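Local coordinates for putative Xylose isomerase (Rhodospirillum rubrum, PDB 3QXB), which probably acts as an isomerase of the xylose isomerase-like TIM-barrel family, binding metal ions, here iron and manganese, at residues Glu150-Ala164 with Arg195-Val208. Sequence-based numbering, arbitrary orientation.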
loop_
_atom_site.group_PDB
_atom_site.type_symbol
_atom_site.label_atom_id
_atom_site.label_comp_id
_atom_site.label_asym_id
_atom_site.label_seq_id
_atom_site.Cartn_x
_atom_site.Cartn_y
_atom_site.Cartn_z
ATOM N N GLU A 150 -20.637 14.137 9.856
ATOM C CA GLU A 150 -20.435 15.263 10.755
ATOM C C GLU A 150 -19.993 14.849 12.132
ATOM O O GLU A 150 -19.109 15.461 12.698
ATOM C CB GLU A 150 -21.702 16.125 10.868
ATOM C CG GLU A 150 -21.549 17.378 10.063
ATOM C CD GLU A 150 -20.381 18.251 10.574
ATOM O OE1 GLU A 150 -19.983 18.246 11.793
ATOM O OE2 GLU A 150 -19.804 18.907 9.696
ATOM N N GLU A 151 -20.629 13.813 12.658
ATOM C CA GLU A 151 -20.251 13.259 13.950
ATOM C C GLU A 151 -18.768 12.814 13.947
ATOM O O GLU A 151 -18.011 13.124 14.879
ATOM C CB GLU A 151 -21.179 12.078 14.281
ATOM C CG GLU A 151 -20.939 11.436 15.624
ATOM C CD GLU A 151 -21.741 10.155 15.827
ATOM O OE1 GLU A 151 -22.490 9.753 14.918
ATOM O OE2 GLU A 151 -21.608 9.561 16.919
ATOM N N ILE A 152 -18.373 12.133 12.881
ATOM C CA ILE A 152 -17.036 11.524 12.778
ATOM C C ILE A 152 -15.990 12.605 12.594
ATOM O O ILE A 152 -14.915 12.590 13.233
ATOM C CB ILE A 152 -17.017 10.453 11.666
ATOM C CG1 ILE A 152 -17.955 9.309 12.048
ATOM C CG2 ILE A 152 -15.633 9.919 11.413
ATOM C CD1 ILE A 152 -18.191 8.337 10.893
ATOM N N TYR A 153 -16.336 13.586 11.772
ATOM C CA TYR A 153 -15.474 14.708 11.528
ATOM C C TYR A 153 -15.221 15.538 12.799
ATOM O O TYR A 153 -14.092 15.975 13.031
ATOM C CB TYR A 153 -16.048 15.589 10.405
ATOM C CG TYR A 153 -15.265 16.851 10.246
ATOM C CD1 TYR A 153 -13.930 16.815 9.874
ATOM C CD2 TYR A 153 -15.828 18.058 10.522
ATOM C CE1 TYR A 153 -13.181 17.983 9.767
ATOM C CE2 TYR A 153 -15.095 19.234 10.428
ATOM C CZ TYR A 153 -13.773 19.185 10.054
ATOM O OH TYR A 153 -13.102 20.372 9.951
ATOM N N ALA A 154 -16.232 15.738 13.655
ATOM C CA ALA A 154 -16.012 16.584 14.817
ATOM C C ALA A 154 -14.970 15.923 15.753
ATOM O O ALA A 154 -14.120 16.587 16.350
ATOM C CB ALA A 154 -17.331 16.861 15.564
ATOM N N ILE A 155 -15.019 14.601 15.816
ATOM C CA ILE A 155 -14.052 13.851 16.596
ATOM C C ILE A 155 -12.679 13.958 15.946
ATOM O O ILE A 155 -11.684 14.165 16.630
ATOM C CB ILE A 155 -14.513 12.412 16.763
ATOM C CG1 ILE A 155 -15.712 12.392 17.732
ATOM C CG2 ILE A 155 -13.333 11.498 17.230
ATOM C CD1 ILE A 155 -16.659 11.206 17.556
ATOM N N ALA A 156 -12.626 13.811 14.624
ATOM C CA ALA A 156 -11.374 13.833 13.909
ATOM C C ALA A 156 -10.679 15.162 14.140
ATOM O O ALA A 156 -9.502 15.194 14.416
ATOM C CB ALA A 156 -11.584 13.591 12.443
ATOM N N ARG A 157 -11.423 16.260 13.985
ATOM C CA ARG A 157 -10.900 17.625 14.168
ATOM C C ARG A 157 -10.323 17.824 15.578
ATOM O O ARG A 157 -9.226 18.355 15.736
ATOM C CB ARG A 157 -12.005 18.666 13.846
ATOM C CG ARG A 157 -12.032 19.927 14.719
ATOM C CD ARG A 157 -13.141 20.894 14.267
ATOM N NE ARG A 157 -14.485 20.500 14.704
ATOM C CZ ARG A 157 -15.607 20.774 14.048
ATOM N NH1 ARG A 157 -15.563 21.430 12.911
ATOM N NH2 ARG A 157 -16.781 20.359 14.513
ATOM N N ASP A 158 -11.042 17.358 16.593
ATOM C CA ASP A 158 -10.561 17.438 17.955
ATOM C C ASP A 158 -9.278 16.604 18.095
ATOM O O ASP A 158 -8.357 17.015 18.757
ATOM C CB ASP A 158 -11.623 16.980 18.968
ATOM C CG ASP A 158 -12.782 17.968 19.100
ATOM O OD1 ASP A 158 -12.636 19.156 18.671
ATOM O OD2 ASP A 158 -13.847 17.547 19.620
HETATM N N MSE A 159 -9.206 15.466 17.432
HETATM C CA MSE A 159 -7.974 14.668 17.460
HETATM C C MSE A 159 -6.768 15.432 16.913
HETATM O O MSE A 159 -5.667 15.329 17.465
HETATM C CB MSE A 159 -8.148 13.383 16.697
HETATM C CG MSE A 159 -8.999 12.374 17.454
HETATM SE SE MSE A 159 -9.189 10.728 16.550
HETATM C CE MSE A 159 -10.057 9.802 17.907
ATOM N N TRP A 160 -6.954 16.152 15.799
ATOM C CA TRP A 160 -5.834 16.820 15.157
ATOM C C TRP A 160 -5.354 17.979 16.005
ATOM O O TRP A 160 -4.171 18.309 15.989
ATOM C CB TRP A 160 -6.158 17.283 13.724
ATOM C CG TRP A 160 -5.912 16.170 12.714
ATOM C CD1 TRP A 160 -6.634 15.042 12.565
ATOM C CD2 TRP A 160 -4.849 16.095 11.763
ATOM N NE1 TRP A 160 -6.098 14.253 11.576
ATOM C CE2 TRP A 160 -4.989 14.867 11.077
ATOM C CE3 TRP A 160 -3.774 16.922 11.439
ATOM C CZ2 TRP A 160 -4.131 14.484 10.055
ATOM C CZ3 TRP A 160 -2.916 16.530 10.441
ATOM C CH2 TRP A 160 -3.095 15.315 9.765
ATOM N N ILE A 161 -6.271 18.600 16.734
ATOM C CA ILE A 161 -5.905 19.625 17.693
ATOM C C ILE A 161 -4.970 19.092 18.751
ATOM O O ILE A 161 -3.924 19.678 18.998
ATOM C CB ILE A 161 -7.175 20.289 18.308
ATOM C CG1 ILE A 161 -7.875 21.083 17.194
ATOM C CG2 ILE A 161 -6.819 21.108 19.540
ATOM C CD1 ILE A 161 -9.306 21.481 17.527
ATOM N N GLU A 162 -5.347 17.983 19.365
ATOM C CA GLU A 162 -4.510 17.322 20.369
ATOM C C GLU A 162 -3.128 16.891 19.815
ATOM O O GLU A 162 -2.106 16.992 20.495
ATOM C CB GLU A 162 -5.233 16.077 20.869
ATOM C CG GLU A 162 -4.917 15.731 22.282
ATOM C CD GLU A 162 -5.759 14.595 22.878
ATOM O OE1 GLU A 162 -6.829 14.215 22.370
ATOM O OE2 GLU A 162 -5.325 14.088 23.917
ATOM N N LEU A 163 -3.157 16.357 18.597
ATOM C CA LEU A 163 -1.953 15.904 17.918
ATOM C C LEU A 163 -1.041 17.091 17.544
ATOM O O LEU A 163 0.165 16.961 17.621
ATOM C CB LEU A 163 -2.295 15.066 16.701
ATOM C CG LEU A 163 -2.774 13.644 16.998
ATOM C CD1 LEU A 163 -3.428 13.064 15.729
ATOM C CD2 LEU A 163 -1.629 12.812 17.479
ATOM N N ALA A 164 -1.605 18.236 17.170
ATOM C CA ALA A 164 -0.783 19.433 16.945
ATOM C C ALA A 164 -0.107 19.878 18.268
ATOM O O ALA A 164 1.059 20.242 18.265
ATOM C CB ALA A 164 -1.622 20.582 16.292
ATOM N N ARG A 195 -12.659 24.682 4.494
ATOM C CA ARG A 195 -13.417 24.512 5.698
ATOM C C ARG A 195 -12.547 23.891 6.823
ATOM O O ARG A 195 -12.570 24.351 7.946
ATOM C CB ARG A 195 -14.648 23.632 5.445
ATOM C CG ARG A 195 -15.201 23.006 6.735
ATOM C CD ARG A 195 -16.502 22.254 6.545
ATOM N NE ARG A 195 -17.033 21.869 7.857
ATOM C CZ ARG A 195 -17.935 20.907 8.080
ATOM N NH1 ARG A 195 -18.410 20.151 7.092
ATOM N NH2 ARG A 195 -18.347 20.682 9.314
ATOM N N LEU A 196 -11.814 22.824 6.512
ATOM C CA LEU A 196 -10.954 22.201 7.508
ATOM C C LEU A 196 -9.970 23.200 8.016
ATOM O O LEU A 196 -9.785 23.312 9.206
ATOM C CB LEU A 196 -10.202 20.994 6.930
ATOM C CG LEU A 196 -9.175 20.298 7.847
ATOM C CD1 LEU A 196 -9.781 19.636 9.083
ATOM C CD2 LEU A 196 -8.417 19.273 7.002
HETATM N N MSE A 197 -9.338 23.943 7.108
HETATM C CA MSE A 197 -8.355 24.986 7.486
HETATM C C MSE A 197 -8.952 26.074 8.359
HETATM O O MSE A 197 -8.314 26.503 9.338
HETATM C CB MSE A 197 -7.704 25.608 6.252
HETATM C CG MSE A 197 -6.743 24.639 5.532
HETATM SE SE MSE A 197 -5.216 24.336 6.626
HETATM C CE MSE A 197 -5.531 22.596 7.068
ATOM N N ALA A 198 -10.150 26.532 8.009
ATOM C CA ALA A 198 -10.815 27.564 8.791
ATOM C C ALA A 198 -11.153 27.044 10.200
ATOM O O ALA A 198 -11.030 27.767 11.172
ATOM C CB ALA A 198 -12.108 28.042 8.079
ATOM N N ASP A 199 -11.605 25.792 10.281
ATOM C CA ASP A 199 -11.968 25.171 11.537
ATOM C C ASP A 199 -10.758 25.092 12.458
ATOM O O ASP A 199 -10.871 25.348 13.644
ATOM C CB ASP A 199 -12.492 23.717 11.302
ATOM C CG ASP A 199 -13.957 23.663 10.910
ATOM O OD1 ASP A 199 -14.630 24.730 10.870
ATOM O OD2 ASP A 199 -14.432 22.530 10.594
ATOM N N LEU A 200 -9.609 24.721 11.908
ATOM C CA LEU A 200 -8.399 24.527 12.709
ATOM C C LEU A 200 -7.607 25.844 12.977
ATOM O O LEU A 200 -6.892 25.931 13.952
ATOM C CB LEU A 200 -7.506 23.454 12.103
ATOM C CG LEU A 200 -7.989 21.983 12.001
ATOM C CD1 LEU A 200 -6.992 21.078 11.271
ATOM C CD2 LEU A 200 -8.294 21.447 13.341
ATOM N N ASP A 201 -7.747 26.858 12.131
ATOM C CA ASP A 201 -6.941 28.074 12.322
ATOM C C ASP A 201 -7.271 28.733 13.669
ATOM O O ASP A 201 -8.444 28.902 14.036
ATOM C CB ASP A 201 -7.097 29.094 11.185
ATOM C CG ASP A 201 -6.019 30.188 11.240
ATOM O OD1 ASP A 201 -4.901 29.906 11.709
ATOM O OD2 ASP A 201 -6.277 31.327 10.819
ATOM N N GLY A 202 -6.215 29.083 14.397
ATOM C CA GLY A 202 -6.314 29.629 15.740
ATOM C C GLY A 202 -6.550 28.630 16.869
ATOM O O GLY A 202 -6.642 29.017 18.020
ATOM N N ARG A 203 -6.714 27.364 16.549
ATOM C CA ARG A 203 -7.026 26.338 17.536
ATOM C C ARG A 203 -5.836 25.413 17.776
ATOM O O ARG A 203 -5.874 24.611 18.703
ATOM C CB ARG A 203 -8.168 25.452 17.027
ATOM C CG ARG A 203 -9.462 26.099 16.856
ATOM C CD ARG A 203 -10.551 25.088 16.558
ATOM N NE ARG A 203 -10.934 24.377 17.766
ATOM C CZ ARG A 203 -11.869 23.427 17.835
ATOM N NH1 ARG A 203 -12.571 23.071 16.768
ATOM N NH2 ARG A 203 -12.112 22.846 19.004
ATOM N N THR A 204 -4.805 25.493 16.933
ATOM C CA THR A 204 -3.718 24.485 16.955
ATOM C C THR A 204 -2.439 25.144 17.464
ATOM O O THR A 204 -2.162 26.306 17.165
ATOM C CB THR A 204 -3.530 23.803 15.577
ATOM O OG1 THR A 204 -3.236 24.777 14.574
ATOM C CG2 THR A 204 -4.771 23.011 15.160
ATOM N N GLU A 205 -1.676 24.413 18.284
ATOM C CA GLU A 205 -0.470 24.999 18.921
ATOM C C GLU A 205 0.660 25.228 17.916
ATOM O O GLU A 205 1.490 26.093 18.104
ATOM C CB GLU A 205 -0.027 24.129 20.110
ATOM C CG GLU A 205 -1.035 24.222 21.234
ATOM C CD GLU A 205 -0.632 23.596 22.533
ATOM O OE1 GLU A 205 0.570 23.355 22.766
ATOM O OE2 GLU A 205 -1.558 23.378 23.357
ATOM N N ILE A 206 0.635 24.477 16.824
ATOM C CA ILE A 206 1.431 24.744 15.645
ATOM C C ILE A 206 0.465 24.748 14.435
ATOM O O ILE A 206 -0.618 24.168 14.478
ATOM C CB ILE A 206 2.600 23.690 15.448
ATOM C CG1 ILE A 206 2.042 22.276 15.438
ATOM C CG2 ILE A 206 3.699 23.888 16.529
ATOM C CD1 ILE A 206 2.974 21.129 14.882
ATOM N N PRO A 207 0.862 25.391 13.346
ATOM C CA PRO A 207 -0.046 25.415 12.203
ATOM C C PRO A 207 -0.292 24.052 11.569
ATOM O O PRO A 207 0.617 23.220 11.486
ATOM C CB PRO A 207 0.676 26.332 11.220
ATOM C CG PRO A 207 2.147 26.290 11.694
ATOM C CD PRO A 207 2.046 26.246 13.143
ATOM N N VAL A 208 -1.523 23.832 11.139
ATOM C CA VAL A 208 -1.874 22.681 10.286
ATOM C C VAL A 208 -2.187 23.300 8.939
ATOM O O VAL A 208 -2.987 24.239 8.827
ATOM C CB VAL A 208 -3.071 21.882 10.870
ATOM C CG1 VAL A 208 -3.526 20.719 9.956
ATOM C CG2 VAL A 208 -2.735 21.389 12.274
HETATM O O HOH W 1 -14.313 21.324 18.536
HETATM O O HOH W 2 -3.122 22.170 19.436
#
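The Tyr153 ring has Leu196 CD1 and Asp199 OD2 at its edge, near its plane, while Arg157 CB lies over one face toward the rim. Tyr153 CE2 in turn sits over one face of the Arg195 guanidinium, the two planes being 67° apart, and the edge of that guanidinium meets Glu150 in a salt bridge. Farther along, Ile161 CD1 stands over the centre of the Arg203 guanidinium, 3.2 Å from its CZ, and water 1 at the guanidinium edge links Arg203 NH2 to Asp158 OD1.

With CG anti to the backbone N (chi1 173°), Tyr153 carries its hydroxyl across to helix 190-200, where OH donates to the anti side of Asp199 OD2 at 2.6 Å. In one of two conformers of Arg157, NH1 reaches the same oxygen at 2.8 Å through a weak, bent hydrogen bond within a salt bridge. A phenylalanine in place of Tyr153 would probably leave Asp199 OD2, across the contact, with the poorly directed Arg157 alone.

Ala164 CB packs 3.8 Å from Thr204 CB and also touches Ile206 and Val208, whereas Trp160 CE3 lies 4.1 Å from Val208 CG1 beside the barrel wall. Water 2 connects Ile161 O with Glu205 N. Thus helix 146-170 of the TIM barrel meets helix 190-200 through an ionic network, and the following loop and start of strand 208-213 through apolar packing; Asp199, held by Tyr153 and Arg157 with Arg195 NE farther off, is likely to be stabilised as a carboxylate.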